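Local coordinates for protein MgGH51 (Meripilus giganteus, PDB 6ZPV) that hydrolyses terminal alpha-L-arabinofuranosides as a fungal GH51 glycosidase, probably releasing arabinose side chains from plant cell-wall polysaccharides, at residues R210-M220 / Y498-F509. Numbering follows the deposited sequence.
Sequences RADIAETLAEM and YDAGSVIKSTSF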
# COMPACT_ATOMS: atom_id res chain seq x y z
N ARG A 210 8.10 -4.37 -5.98
CA ARG A 210 7.64 -5.27 -7.04
C ARG A 210 7.13 -4.44 -8.23
O ARG A 210 6.26 -3.59 -8.07
CB ARG A 210 6.60 -6.23 -6.49
CG ARG A 210 6.01 -7.13 -7.54
CD ARG A 210 5.10 -8.20 -6.97
NE ARG A 210 4.16 -8.66 -8.00
CZ ARG A 210 3.26 -9.63 -7.83
NH1 ARG A 210 3.21 -10.31 -6.72
NH2 ARG A 210 2.42 -9.91 -8.82
N ALA A 211 7.66 -4.71 -9.40
CA ALA A 211 7.46 -3.83 -10.57
C ALA A 211 5.99 -3.73 -11.02
O ALA A 211 5.52 -2.60 -11.22
CB ALA A 211 8.34 -4.34 -11.71
N ASP A 212 5.30 -4.83 -11.24
CA ASP A 212 3.93 -4.71 -11.75
C ASP A 212 3.01 -3.94 -10.77
O ASP A 212 2.24 -3.11 -11.25
CB ASP A 212 3.38 -6.06 -12.20
CG ASP A 212 3.29 -7.16 -11.15
OD1 ASP A 212 3.72 -6.91 -10.00
OD2 ASP A 212 2.79 -8.30 -11.51
N ILE A 213 3.15 -4.18 -9.49
CA ILE A 213 2.32 -3.49 -8.51
C ILE A 213 2.74 -2.01 -8.47
O ILE A 213 1.85 -1.14 -8.53
CB ILE A 213 2.43 -4.16 -7.12
CG1 ILE A 213 1.90 -5.59 -7.15
CG2 ILE A 213 1.74 -3.28 -6.10
CD1 ILE A 213 2.04 -6.32 -5.82
N ALA A 214 4.03 -1.71 -8.38
CA ALA A 214 4.47 -0.32 -8.30
C ALA A 214 3.97 0.44 -9.54
O ALA A 214 3.53 1.57 -9.43
CB ALA A 214 5.99 -0.26 -8.20
N GLU A 215 4.13 -0.15 -10.71
CA GLU A 215 3.69 0.51 -11.96
C GLU A 215 2.19 0.74 -11.97
O GLU A 215 1.69 1.75 -12.50
CB GLU A 215 4.09 -0.33 -13.13
CG GLU A 215 5.58 -0.41 -13.41
CD GLU A 215 6.04 -1.51 -14.36
OE1 GLU A 215 5.15 -2.26 -14.85
OE2 GLU A 215 7.27 -1.70 -14.52
N THR A 216 1.42 -0.21 -11.43
CA THR A 216 -0.05 -0.08 -11.34
C THR A 216 -0.41 1.09 -10.44
O THR A 216 -1.35 1.86 -10.77
CB THR A 216 -0.69 -1.38 -10.89
OG1 THR A 216 -0.38 -2.46 -11.76
CG2 THR A 216 -2.20 -1.29 -10.76
N LEU A 217 0.24 1.24 -9.30
CA LEU A 217 -0.03 2.38 -8.43
C LEU A 217 0.31 3.65 -9.17
O LEU A 217 -0.48 4.62 -9.12
CB LEU A 217 0.80 2.24 -7.14
CG LEU A 217 0.44 1.03 -6.28
CD1 LEU A 217 1.21 1.10 -4.95
CD2 LEU A 217 -1.02 0.80 -6.11
N ALA A 218 1.44 3.72 -9.84
CA ALA A 218 1.77 4.94 -10.57
C ALA A 218 0.78 5.21 -11.71
O ALA A 218 0.44 6.39 -11.95
CB ALA A 218 3.19 4.86 -11.07
N GLU A 219 0.21 4.18 -12.31
CA GLU A 219 -0.79 4.30 -13.42
C GLU A 219 -1.99 5.09 -13.05
O GLU A 219 -2.61 5.75 -13.89
CB GLU A 219 -1.23 2.85 -13.86
CG GLU A 219 -2.29 2.72 -14.88
CD GLU A 219 -2.63 1.30 -15.16
OE1 GLU A 219 -1.75 0.41 -14.96
OE2 GLU A 219 -3.80 1.16 -15.65
N MET A 220 -2.32 5.03 -11.77
CA MET A 220 -3.54 5.63 -11.23
C MET A 220 -3.42 7.16 -11.22
O MET A 220 -4.44 7.79 -11.13
CB MET A 220 -3.87 5.03 -9.87
CG MET A 220 -5.36 5.02 -9.53
SD MET A 220 -5.64 5.00 -7.74
CE MET A 220 -4.73 3.47 -7.60
N TYR A 498 -3.69 -9.21 -6.43
CA TYR A 498 -2.61 -9.90 -7.16
C TYR A 498 -2.38 -11.25 -6.52
O TYR A 498 -2.76 -11.52 -5.38
CB TYR A 498 -1.29 -9.08 -7.12
CG TYR A 498 -0.95 -8.61 -5.72
CD1 TYR A 498 -0.22 -9.38 -4.84
CD2 TYR A 498 -1.48 -7.42 -5.24
CE1 TYR A 498 0.00 -8.97 -3.53
CE2 TYR A 498 -1.30 -7.04 -3.93
CZ TYR A 498 -0.56 -7.80 -3.07
OH TYR A 498 -0.43 -7.38 -1.77
N ASP A 499 -1.74 -12.11 -7.30
CA ASP A 499 -1.09 -13.31 -6.73
C ASP A 499 0.42 -13.18 -6.97
O ASP A 499 0.92 -12.07 -7.22
CB ASP A 499 -1.69 -14.59 -7.33
CG ASP A 499 -1.39 -14.81 -8.78
OD1 ASP A 499 -0.69 -14.00 -9.43
OD2 ASP A 499 -1.86 -15.86 -9.27
N ALA A 500 1.16 -14.28 -6.86
CA ALA A 500 2.63 -14.17 -7.03
C ALA A 500 3.03 -13.73 -8.43
O ALA A 500 4.18 -13.38 -8.60
CB ALA A 500 3.27 -15.51 -6.66
N GLY A 501 2.14 -13.84 -9.42
CA GLY A 501 2.53 -13.57 -10.80
C GLY A 501 1.85 -12.45 -11.55
O GLY A 501 2.37 -12.04 -12.56
N SER A 502 0.67 -12.01 -11.10
CA SER A 502 -0.15 -11.11 -11.90
C SER A 502 -0.98 -10.20 -11.02
O SER A 502 -1.21 -10.50 -9.86
CB SER A 502 -0.96 -11.75 -12.92
OG SER A 502 -1.91 -12.49 -12.26
N VAL A 503 -1.45 -9.12 -11.63
CA VAL A 503 -2.21 -8.06 -10.96
C VAL A 503 -3.64 -7.99 -11.58
O VAL A 503 -3.80 -8.22 -12.77
CB VAL A 503 -1.51 -6.72 -11.08
CG1 VAL A 503 -2.31 -5.54 -10.65
CG2 VAL A 503 -0.16 -6.72 -10.40
N ILE A 504 -4.60 -7.68 -10.74
CA ILE A 504 -6.01 -7.50 -11.10
C ILE A 504 -6.38 -6.06 -10.74
O ILE A 504 -6.37 -5.70 -9.54
CB ILE A 504 -6.91 -8.50 -10.34
CG1 ILE A 504 -6.53 -9.94 -10.65
CG2 ILE A 504 -8.35 -8.29 -10.74
CD1 ILE A 504 -6.40 -10.78 -9.54
N LYS A 505 -6.76 -5.28 -11.72
CA LYS A 505 -7.18 -3.89 -11.53
C LYS A 505 -8.70 -3.91 -11.39
O LYS A 505 -9.42 -4.28 -12.30
CB LYS A 505 -6.75 -3.05 -12.74
CG LYS A 505 -5.25 -2.94 -12.91
CD LYS A 505 -4.78 -2.39 -14.16
CE LYS A 505 -3.30 -2.76 -14.32
NZ LYS A 505 -2.72 -2.13 -15.53
N SER A 506 -9.20 -3.48 -10.24
CA SER A 506 -10.65 -3.55 -9.93
C SER A 506 -11.44 -2.49 -10.70
O SER A 506 -10.92 -1.48 -11.17
CB SER A 506 -10.88 -3.40 -8.46
OG SER A 506 -10.67 -2.06 -8.00
N THR A 507 -12.77 -2.66 -10.66
CA THR A 507 -13.68 -1.59 -11.10
C THR A 507 -13.41 -0.26 -10.36
O THR A 507 -13.32 0.79 -10.99
CB THR A 507 -15.14 -2.04 -10.90
OG1 THR A 507 -15.28 -2.39 -9.52
CG2 THR A 507 -15.53 -3.22 -11.78
N SER A 508 -13.23 -0.37 -9.05
CA SER A 508 -12.95 0.81 -8.24
C SER A 508 -11.60 1.44 -8.60
O SER A 508 -11.50 2.67 -8.55
CB SER A 508 -13.05 0.47 -6.74
OG SER A 508 -14.39 0.19 -6.40
N PHE A 509 -10.60 0.62 -8.95
CA PHE A 509 -9.32 1.16 -9.43
C PHE A 509 -9.56 2.03 -10.65
O PHE A 509 -9.02 3.14 -10.74
CB PHE A 509 -8.37 0.01 -9.78
CG PHE A 509 -7.13 0.48 -10.51
CD1 PHE A 509 -6.01 0.88 -9.82
CD2 PHE A 509 -7.10 0.55 -11.91
CE1 PHE A 509 -4.88 1.28 -10.51
CE2 PHE A 509 -5.96 0.94 -12.60
CZ PHE A 509 -4.86 1.32 -11.86
O HOH W 1 5.03 -9.88 -11.94
O HOH W 2 0.19 -2.45 -14.43
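R210, at the N-cap position of helix 211-219, plants the end of its guanidinium on the backbone oxygen of D499: NH1 reaches D499 O at 2.9 Å and NH2 reaches the same atom at 3.1 Å, both with that oxygen in the guanidinium plane. The chain gets there by running extended from the backbone, CG anti to N (chi1 176°). Beside it, I213 sets its CD1 squarely over the centre of the Y498 ring, a CH-pi contact 3.7 Å from CD1 to the centroid, while V503 CG2 packs against I213 CG1 and the carboxylate of D212. Farther along the helix T216 OG1 meets V503 CG1 tip to tip. At the far end K505 NZ bridges to E219 OE1 at 2.8 Å, using the syn lone pair, and F509 turns its ring edge to T216 O and E219 OE2, the E219 carboxylate standing nearly perpendicular to the ring. In the conformer modelled here, M220 CE packs obliquely on F509 CE1 at 3.6 Å.

Behind these, D212 holds R210 side-on, OD1 taking NE at 2.7 Å and OD2 taking NH2, which fixes the rotation of the guanidinium. D499 OD1 accepts from G501 N, an Asx turn, and from S502 N, which extends it to an Asx motif. A water links T216 OG1 to K505 NZ, and T216 OG1 itself donates to D212 O. E219 OE2 pairs with K513, so each carboxylate oxygen has a lysine partner.

Helix 211-219 leads into strand 224-227 of the eight-stranded parallel sheet, consistent with the GH51 (beta/alpha)8 barrel. It runs 18° from strand 503-505, alongside the small sheet 483-485, 496-498 and 503-505; V496 of its middle strand touches T216, V503 and F509, and helix 507-517 closes the M220 end.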